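PDB 6SYY: periplasmic cell division protein (SufI) from Aquifex aeolicus, which is a multicopper oxidase that binds four copper ions and probably oxidises substrates, as laccases do. Local coordinates for residues 453-467 with 479-493. Numbering follows the deposited sequence.
Sequences MHIHGFQFQVLERSL and DTVIVAPMETVRIAV. With CU (copper (II) ion), chain C.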
ATOM      1  N   MET A 453      -2.576   6.242   8.891  1.00 29.33           N
ATOM      2  CA  MET A 453      -4.033   6.215   8.884  1.00 25.35           C
ATOM      3  C   MET A 453      -4.560   6.137   7.458  1.00 24.71           C
ATOM      4  O   MET A 453      -4.172   6.933   6.596  1.00 24.21           O
ATOM      5  CB  MET A 453      -4.596   7.445   9.597  1.00 29.00           C
ATOM      6  CG  MET A 453      -4.252   7.507  11.078  1.00 27.61           C
ATOM      7  SD  MET A 453      -4.844   6.064  11.989  1.00 32.04           S
ATOM      8  CE  MET A 453      -6.603   6.138  11.645  1.00 34.48           C
ATOM      9  N   HIS A 454      -5.454   5.185   7.222  1.00 26.68           N
ATOM     10  CA  HIS A 454      -5.994   4.902   5.902  1.00 17.86           C
ATOM     11  C   HIS A 454      -7.511   5.028   5.943  1.00 34.06           C
ATOM     12  O   HIS A 454      -8.155   4.571   6.893  1.00 30.55           O
ATOM     13  CB  HIS A 454      -5.566   3.495   5.450  1.00 17.78           C
ATOM     14  CG  HIS A 454      -6.199   3.038   4.173  1.00 30.11           C
ATOM     15  ND1 HIS A 454      -6.075   3.729   2.987  1.00 34.95           N
ATOM     16  CD2 HIS A 454      -6.948   1.943   3.894  1.00 34.97           C
ATOM     17  CE1 HIS A 454      -6.730   3.087   2.036  1.00 34.13           C
ATOM     18  NE2 HIS A 454      -7.268   2.001   2.559  1.00 29.12           N
ATOM     19  N   ILE A 455      -8.080   5.678   4.931  1.00 24.01           N
ATOM     20  CA  ILE A 455      -9.524   5.700   4.726  1.00 39.42           C
ATOM     21  C   ILE A 455      -9.828   4.959   3.435  1.00 37.29           C
ATOM     22  O   ILE A 455      -9.063   5.034   2.466  1.00 34.61           O
ATOM     23  CB  ILE A 455     -10.105   7.130   4.679  1.00 37.73           C
ATOM     24  CG1 ILE A 455      -9.468   7.944   3.552  1.00 54.14           C
ATOM     25  CG2 ILE A 455      -9.928   7.835   6.011  1.00 30.99           C
ATOM     26  CD1 ILE A 455     -10.125   9.288   3.337  1.00 60.72           C
ATOM     27  N   HIS A 456     -10.932   4.224   3.432  1.00 26.20           N
ATOM     28  CA  HIS A 456     -11.438   3.603   2.221  1.00 26.74           C
ATOM     29  C   HIS A 456     -12.346   4.582   1.480  1.00 30.75           C
ATOM     30  O   HIS A 456     -12.794   5.588   2.032  1.00 28.61           O
ATOM     31  CB  HIS A 456     -12.205   2.317   2.548  1.00 25.41           C
ATOM     32  CG  HIS A 456     -11.355   1.237   3.145  1.00 42.54           C
ATOM     33  ND1 HIS A 456     -11.722  -0.091   3.127  1.00 39.23           N
ATOM     34  CD2 HIS A 456     -10.161   1.287   3.783  1.00 50.34           C
ATOM     35  CE1 HIS A 456     -10.791  -0.813   3.725  1.00 41.86           C
ATOM     36  NE2 HIS A 456      -9.833  -0.001   4.132  1.00 34.12           N
ATOM     37  N   GLY A 457     -12.610   4.276   0.216  1.00 29.90           N
ATOM     38  CA  GLY A 457     -13.599   5.001  -0.565  1.00 26.12           C
ATOM     39  C   GLY A 457     -13.114   6.189  -1.370  1.00 33.57           C
ATOM     40  O   GLY A 457     -13.612   6.424  -2.474  1.00 29.54           O
ATOM     41  N   PHE A 458     -12.162   6.955  -0.837  1.00 36.58           N
ATOM     42  CA  PHE A 458     -11.695   8.158  -1.516  1.00 25.44           C
ATOM     43  C   PHE A 458     -10.218   8.376  -1.237  1.00 26.74           C
ATOM     44  O   PHE A 458      -9.703   7.994  -0.182  1.00 33.88           O
ATOM     45  CB  PHE A 458     -12.471   9.406  -1.074  1.00 26.90           C
ATOM     46  CG  PHE A 458     -13.951   9.196  -0.970  1.00 45.81           C
ATOM     47  CD1 PHE A 458     -14.773   9.417  -2.061  1.00 22.81           C
ATOM     48  CD2 PHE A 458     -14.520   8.767   0.219  1.00 40.03           C
ATOM     49  CE1 PHE A 458     -16.138   9.216  -1.969  1.00 48.23           C
ATOM     50  CE2 PHE A 458     -15.884   8.564   0.319  1.00 42.45           C
ATOM     51  CZ  PHE A 458     -16.694   8.790  -0.777  1.00 26.41           C
ATOM     52  N   GLN A 459      -9.543   9.001  -2.191  1.00 19.69           N
ATOM     53  CA  GLN A 459      -8.232   9.547  -1.903  1.00 22.88           C
ATOM     54  C   GLN A 459      -8.382  10.935  -1.281  1.00 31.20           C
ATOM     55  O   GLN A 459      -9.457  11.539  -1.296  1.00 37.11           O
ATOM     56  CB  GLN A 459      -7.378   9.601  -3.168  1.00 25.09           C
ATOM     57  CG  GLN A 459      -6.964   8.237  -3.694  1.00 27.86           C
ATOM     58  CD  GLN A 459      -8.027   7.599  -4.568  1.00 22.55           C
ATOM     59  OE1 GLN A 459      -8.959   8.264  -5.020  1.00 38.53           O
ATOM     60  NE2 GLN A 459      -7.886   6.303  -4.817  1.00 37.39           N
ATOM     61  N   PHE A 460      -7.288  11.441  -0.719  1.00 25.14           N
ATOM     62  CA  PHE A 460      -7.292  12.743  -0.074  1.00 22.11           C
ATOM     63  C   PHE A 460      -5.990  13.464  -0.385  1.00 34.02           C
ATOM     64  O   PHE A 460      -5.034  12.877  -0.899  1.00 30.91           O
ATOM     65  CB  PHE A 460      -7.483  12.623   1.444  1.00 24.87           C
ATOM     66  CG  PHE A 460      -6.467  11.742   2.118  1.00 24.91           C
ATOM     67  CD1 PHE A 460      -5.225  12.236   2.478  1.00 21.22           C
ATOM     68  CD2 PHE A 460      -6.761  10.417   2.401  1.00 23.04           C
ATOM     69  CE1 PHE A 460      -4.288  11.426   3.098  1.00 22.50           C
ATOM     70  CE2 PHE A 460      -5.835   9.607   3.027  1.00 44.50           C
ATOM     71  CZ  PHE A 460      -4.593  10.110   3.371  1.00 26.71           C
ATOM     72  N   GLN A 461      -5.959  14.750  -0.052  1.00 33.68           N
ATOM     73  CA  GLN A 461      -4.771  15.578  -0.200  1.00 32.07           C
ATOM     74  C   GLN A 461      -4.345  16.082   1.170  1.00 29.49           C
ATOM     75  O   GLN A 461      -5.168  16.610   1.926  1.00 26.70           O
ATOM     76  CB  GLN A 461      -5.032  16.746  -1.146  1.00 23.22           C
ATOM     77  CG  GLN A 461      -5.402  16.299  -2.548  1.00 25.07           C
ATOM     78  CD  GLN A 461      -5.889  17.439  -3.403  1.00 40.84           C
ATOM     79  OE1 GLN A 461      -6.077  18.558  -2.920  1.00 39.89           O
ATOM     80  NE2 GLN A 461      -6.099  17.165  -4.684  1.00 38.83           N
ATOM     81  N   VAL A 462      -3.066  15.897   1.491  1.00 37.58           N
ATOM     82  CA  VAL A 462      -2.544  16.299   2.792  1.00 25.96           C
ATOM     83  C   VAL A 462      -2.392  17.811   2.809  1.00 25.12           C
ATOM     84  O   VAL A 462      -1.710  18.392   1.957  1.00 33.37           O
ATOM     85  CB  VAL A 462      -1.209  15.605   3.090  1.00 31.97           C
ATOM     86  CG1 VAL A 462      -0.638  16.113   4.403  1.00 29.91           C
ATOM     87  CG2 VAL A 462      -1.393  14.097   3.133  1.00 27.90           C
ATOM     88  N   LEU A 463      -3.030  18.456   3.781  1.00 33.24           N
ATOM     89  CA  LEU A 463      -2.958  19.903   3.881  1.00 29.89           C
ATOM     90  C   LEU A 463      -1.763  20.363   4.707  1.00 44.09           C
ATOM     91  O   LEU A 463      -1.040  21.275   4.292  1.00 35.05           O
ATOM     92  CB  LEU A 463      -4.250  20.455   4.487  1.00 26.94           C
ATOM     93  CG  LEU A 463      -5.527  20.188   3.701  1.00 25.26           C
ATOM     94  CD1 LEU A 463      -6.698  20.884   4.369  1.00 39.54           C
ATOM     95  CD2 LEU A 463      -5.370  20.646   2.265  1.00 25.65           C
ATOM     96  N   GLU A 464      -1.533  19.745   5.865  1.00 34.03           N
ATOM     97  CA  GLU A 464      -0.634  20.344   6.839  1.00 34.89           C
ATOM     98  C   GLU A 464      -0.192  19.304   7.863  1.00 34.78           C
ATOM     99  O   GLU A 464      -0.970  18.423   8.241  1.00 30.94           O
ATOM    100  CB  GLU A 464      -1.331  21.524   7.530  1.00 33.37           C
ATOM    101  CG  GLU A 464      -0.501  22.298   8.522  1.00 73.03           C
ATOM    102  CD  GLU A 464      -1.299  23.411   9.167  1.00101.10           C
ATOM    103  OE1 GLU A 464      -2.540  23.280   9.251  1.00 81.15           O
ATOM    104  OE2 GLU A 464      -0.693  24.421   9.580  1.00111.73           O
ATOM    105  N   ARG A 465       1.064  19.412   8.291  1.00 25.15           N
ATOM    106  CA  ARG A 465       1.611  18.626   9.390  1.00 33.37           C
ATOM    107  C   ARG A 465       2.051  19.591  10.476  1.00 30.53           C
ATOM    108  O   ARG A 465       2.693  20.603  10.184  1.00 47.85           O
ATOM    109  CB  ARG A 465       2.804  17.766   8.951  1.00 45.08           C
ATOM    110  CG  ARG A 465       2.645  17.044   7.625  1.00 48.48           C
ATOM    111  CD  ARG A 465       3.792  16.062   7.408  1.00 31.46           C
ATOM    112  NE  ARG A 465       3.707  14.958   8.354  1.00 62.49           N
ATOM    113  CZ  ARG A 465       3.208  13.760   8.066  1.00 36.22           C
ATOM    114  NH1 ARG A 465       2.771  13.490   6.843  1.00 42.91           N
ATOM    115  NH2 ARG A 465       3.164  12.821   9.000  1.00 53.12           N
ATOM    116  N   SER A 466       1.706  19.286  11.726  1.00 34.36           N
ATOM    117  CA  SER A 466       2.058  20.198  12.807  1.00 38.03           C
ATOM    118  C   SER A 466       3.537  20.143  13.149  1.00 31.07           C
ATOM    119  O   SER A 466       4.055  21.086  13.754  1.00 42.90           O
ATOM    120  CB  SER A 466       1.240  19.886  14.056  1.00 27.89           C
ATOM    121  OG  SER A 466       1.557  18.598  14.551  1.00 30.99           O
ATOM    122  N   LEU A 467       4.228  19.068  12.777  1.00 37.56           N
ATOM    123  CA  LEU A 467       5.608  18.870  13.196  1.00 44.78           C
ATOM    124  C   LEU A 467       6.628  19.365  12.179  1.00 43.04           C
ATOM    125  O   LEU A 467       7.797  19.541  12.538  1.00 75.48           O
ATOM    126  CB  LEU A 467       5.860  17.387  13.496  1.00 51.21           C
ATOM    127  CG  LEU A 467       5.756  16.940  14.959  1.00 46.90           C
ATOM    128  CD1 LEU A 467       4.467  17.423  15.608  1.00 59.76           C
ATOM    129  CD2 LEU A 467       5.870  15.425  15.059  1.00 57.85           C
ATOM    130  N   ASP A 479      -3.976   7.905   0.038  1.00 22.78           N
ATOM    131  CA  ASP A 479      -4.968   7.191   0.835  1.00 47.70           C
ATOM    132  C   ASP A 479      -4.425   6.687   2.169  1.00 23.61           C
ATOM    133  O   ASP A 479      -5.197   6.129   2.956  1.00 31.01           O
ATOM    134  CB  ASP A 479      -5.599   6.023   0.047  1.00 27.10           C
ATOM    135  CG  ASP A 479      -4.606   4.937  -0.326  1.00 25.22           C
ATOM    136  OD1 ASP A 479      -3.856   4.451   0.549  1.00 35.58           O
ATOM    137  OD2 ASP A 479      -4.612   4.535  -1.507  1.00 58.03           O
ATOM    138  N   THR A 480      -3.136   6.886   2.454  1.00 24.59           N
ATOM    139  CA  THR A 480      -2.534   6.521   3.735  1.00 24.27           C
ATOM    140  C   THR A 480      -1.550   7.612   4.136  1.00 26.29           C
ATOM    141  O   THR A 480      -0.577   7.856   3.417  1.00 29.56           O
ATOM    142  CB  THR A 480      -1.816   5.168   3.644  1.00 28.63           C
ATOM    143  OG1 THR A 480      -2.713   4.169   3.136  1.00 33.58           O
ATOM    144  CG2 THR A 480      -1.305   4.746   5.012  1.00 31.60           C
ATOM    145  N   VAL A 481      -1.778   8.260   5.280  1.00 24.42           N
ATOM    146  CA  VAL A 481      -0.930   9.362   5.730  1.00 19.16           C
ATOM    147  C   VAL A 481      -0.254   8.978   7.041  1.00 33.97           C
ATOM    148  O   VAL A 481      -0.904   8.472   7.962  1.00 32.47           O
ATOM    149  CB  VAL A 481      -1.716  10.681   5.876  1.00 25.35           C
ATOM    150  CG1 VAL A 481      -2.875  10.533   6.853  1.00 26.02           C
ATOM    151  CG2 VAL A 481      -0.778  11.818   6.301  1.00 20.06           C
ATOM    152  N   ILE A 482       1.058   9.209   7.113  1.00 23.66           N
ATOM    153  CA  ILE A 482       1.812   8.967   8.337  1.00 30.98           C
ATOM    154  C   ILE A 482       1.458  10.036   9.357  1.00 33.29           C
ATOM    155  O   ILE A 482       1.486  11.236   9.055  1.00 27.17           O
ATOM    156  CB  ILE A 482       3.322   8.973   8.052  1.00 37.30           C
ATOM    157  CG1 ILE A 482       3.708   7.837   7.103  1.00 30.04           C
ATOM    158  CG2 ILE A 482       4.114   8.893   9.350  1.00 25.19           C
ATOM    159  CD1 ILE A 482       5.168   7.849   6.717  1.00 21.45           C
ATOM    160  N   VAL A 483       1.136   9.609  10.574  1.00 29.00           N
ATOM    161  CA  VAL A 483       0.853  10.520  11.677  1.00 24.27           C
ATOM    162  C   VAL A 483       1.815  10.164  12.802  1.00 48.78           C
ATOM    163  O   VAL A 483       1.617   9.163  13.501  1.00 26.89           O
ATOM    164  CB  VAL A 483      -0.604  10.442  12.139  1.00 26.45           C
ATOM    165  CG1 VAL A 483      -0.870  11.478  13.225  1.00 27.75           C
ATOM    166  CG2 VAL A 483      -1.542  10.643  10.954  1.00 20.71           C
ATOM    167  N   ALA A 484       2.851  10.986  12.985  1.00 23.22           N
ATOM    168  CA  ALA A 484       3.911  10.702  13.941  1.00 31.56           C
ATOM    169  C   ALA A 484       3.414  10.896  15.373  1.00 24.78           C
ATOM    170  O   ALA A 484       2.382  11.532  15.595  1.00 25.85           O
ATOM    171  CB  ALA A 484       5.113  11.606  13.674  1.00 28.94           C
ATOM    172  N   PRO A 485       4.129  10.352  16.361  1.00 48.19           N
ATOM    173  CA  PRO A 485       3.734  10.569  17.759  1.00 39.47           C
ATOM    174  C   PRO A 485       3.598  12.049  18.073  1.00 33.33           C
ATOM    175  O   PRO A 485       4.444  12.860  17.697  1.00 37.98           O
ATOM    176  CB  PRO A 485       4.880   9.931  18.552  1.00 34.04           C
ATOM    177  CG  PRO A 485       5.402   8.882  17.659  1.00 32.66           C
ATOM    178  CD  PRO A 485       5.276   9.431  16.263  1.00 28.86           C
ATOM    179  N   MET A 486       2.504  12.396  18.750  1.00 47.89           N
ATOM    180  CA  MET A 486       2.219  13.763  19.185  1.00 75.20           C
ATOM    181  C   MET A 486       2.092  14.734  18.012  1.00 27.55           C
ATOM    182  O   MET A 486       2.265  15.945  18.183  1.00 37.41           O
ATOM    183  CB  MET A 486       3.276  14.260  20.184  1.00 36.35           C
ATOM    184  CG  MET A 486       3.470  13.337  21.387  1.00 43.65           C
ATOM    185  SD  MET A 486       1.918  12.924  22.227  1.00 80.64           S
ATOM    186  CE  MET A 486       2.497  11.837  23.530  1.00 50.61           C
ATOM    187  N   GLU A 487       1.784  14.232  16.819  1.00 41.45           N
ATOM    188  CA  GLU A 487       1.624  15.063  15.634  1.00 25.90           C
ATOM    189  C   GLU A 487       0.151  15.210  15.278  1.00 32.05           C
ATOM    190  O   GLU A 487      -0.658  14.309  15.516  1.00 37.13           O
ATOM    191  CB  GLU A 487       2.386  14.478  14.436  1.00 26.93           C
ATOM    192  CG  GLU A 487       2.205  15.255  13.137  1.00 24.83           C
ATOM    193  CD  GLU A 487       3.093  14.752  12.015  1.00 46.61           C
ATOM    194  OE1 GLU A 487       3.724  15.588  11.335  1.00 35.22           O
ATOM    195  OE2 GLU A 487       3.157  13.523  11.811  1.00 28.76           O
ATOM    196  N   THR A 488      -0.190  16.365  14.715  1.00 37.07           N
ATOM    197  CA  THR A 488      -1.496  16.607  14.123  1.00 29.68           C
ATOM    198  C   THR A 488      -1.315  16.784  12.621  1.00 39.82           C
ATOM    199  O   THR A 488      -0.417  17.510  12.181  1.00 35.26           O
ATOM    200  CB  THR A 488      -2.166  17.841  14.739  1.00 31.55           C
ATOM    201  OG1 THR A 488      -2.442  17.597  16.126  1.00 33.21           O
ATOM    202  CG2 THR A 488      -3.469  18.165  14.017  1.00 32.61           C
ATOM    203  N   VAL A 489      -2.147  16.098  11.841  1.00 36.14           N
ATOM    204  CA  VAL A 489      -2.123  16.170  10.386  1.00 32.47           C
ATOM    205  C   VAL A 489      -3.526  16.515   9.909  1.00 58.80           C
ATOM    206  O   VAL A 489      -4.512  15.973  10.422  1.00 46.83           O
ATOM    207  CB  VAL A 489      -1.637  14.843   9.762  1.00 22.62           C
ATOM    208  CG1 VAL A 489      -1.587  14.937   8.242  1.00 24.07           C
ATOM    209  CG2 VAL A 489      -0.271  14.468  10.317  1.00 32.78           C
ATOM    210  N   ARG A 490      -3.619  17.429   8.944  1.00 29.42           N
ATOM    211  CA  ARG A 490      -4.889  17.828   8.350  1.00 33.70           C
ATOM    212  C   ARG A 490      -4.926  17.394   6.890  1.00 38.28           C
ATOM    213  O   ARG A 490      -4.022  17.727   6.115  1.00 32.80           O
ATOM    214  CB  ARG A 490      -5.104  19.342   8.466  1.00 26.91           C
ATOM    215  CG  ARG A 490      -5.391  19.825   9.891  1.00 33.50           C
ATOM    216  CD  ARG A 490      -5.318  21.351  10.032  1.00 43.65           C
ATOM    217  NE  ARG A 490      -6.388  22.048   9.321  1.00 71.48           N
ATOM    218  CZ  ARG A 490      -6.202  22.831   8.260  1.00 90.44           C
ATOM    219  NH1 ARG A 490      -4.982  23.033   7.780  1.00 50.11           N
ATOM    220  NH2 ARG A 490      -7.241  23.423   7.682  1.00 73.44           N
ATOM    221  N   ILE A 491      -5.966  16.643   6.522  1.00 30.36           N
ATOM    222  CA  ILE A 491      -6.160  16.187   5.153  1.00 27.17           C
ATOM    223  C   ILE A 491      -7.520  16.668   4.667  1.00 26.79           C
ATOM    224  O   ILE A 491      -8.410  16.997   5.455  1.00 40.18           O
ATOM    225  CB  ILE A 491      -6.050  14.653   5.019  1.00 23.39           C
ATOM    226  CG1 ILE A 491      -7.177  13.961   5.793  1.00 22.55           C
ATOM    227  CG2 ILE A 491      -4.691  14.163   5.503  1.00 21.59           C
ATOM    228  CD1 ILE A 491      -7.180  12.460   5.634  1.00 19.72           C
ATOM    229  N   ALA A 492      -7.674  16.704   3.345  1.00 37.69           N
ATOM    230  CA  ALA A 492      -8.909  17.135   2.703  1.00 29.86           C
ATOM    231  C   ALA A 492      -9.458  15.998   1.856  1.00 34.72           C
ATOM    232  O   ALA A 492      -8.725  15.414   1.052  1.00 28.89           O
ATOM    233  CB  ALA A 492      -8.678  18.371   1.832  1.00 28.52           C
ATOM    234  N   VAL A 493     -10.743  15.691   2.030  1.00 26.72           N
ATOM    235  CA  VAL A 493     -11.403  14.604   1.312  1.00 26.05           C
ATOM    236  C   VAL A 493     -12.620  15.167   0.593  1.00 39.90           C
ATOM    237  O   VAL A 493     -13.508  15.751   1.228  1.00 32.67           O
ATOM    238  CB  VAL A 493     -11.822  13.461   2.250  1.00 30.75           C
ATOM    239  CG1 VAL A 493     -11.986  12.163   1.462  1.00 27.78           C
ATOM    240  CG2 VAL A 493     -10.822  13.293   3.382  1.00 23.21           C
TER
HETATM  241 CU    CU C 702      -8.442  -1.295   4.916  0.60 34.80          CU
HETATM  242  O   HOH W   1      -5.534   5.265  -3.980  1.00 41.62           O
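Glu487 OE2 is gripped twice, by Arg465 NH2 at 2.9 Å and by the backbone N of Ala484, which takes its anti lone pair. The pair sits where the turn Ala484-Glu487 crosses between the two sheets of a cupredoxin-like beta sandwich in the multicopper oxidase family: strand 453-455 runs antiparallel to 480-483 in one sheet, and 461-465 antiparallel to 488-493 in the other. Arg465 lies side-on to the carboxylate, NE reaching OE1 of Glu487 at 3.0 Å, both nitrogens approaching from above the carboxylate plane. With CG anti to its N (chi1 177°) and the chain extended beyond, Glu487 carries its carboxylate to the guanidinium, and an alanine here would probably leave the buried guanidinium without this carboxylate and Ala484 N without its acceptor. Arg465 NH1 also pairs with Asp474. Between the sheets, Phe460 presents one face to Ile491, whose CD1 sits 3.7 Å from the ring centroid, while Val481 CB meets the ring edge. A classic beta bulge puts Leu463 and Glu464 across from the one residue Arg490, whose O takes both their amides, and Glu464 OE1 forms a salt bridge with Arg490 NH1. At the copper end, His454 and His456 bind different copper ions, His456 through NE2 at 2.1 Å. His454 ND1 donates to Asp479 O at 2.6 Å; the oxygen lies close to the ring plane, but ND1 stands above the plane of the carbonyl.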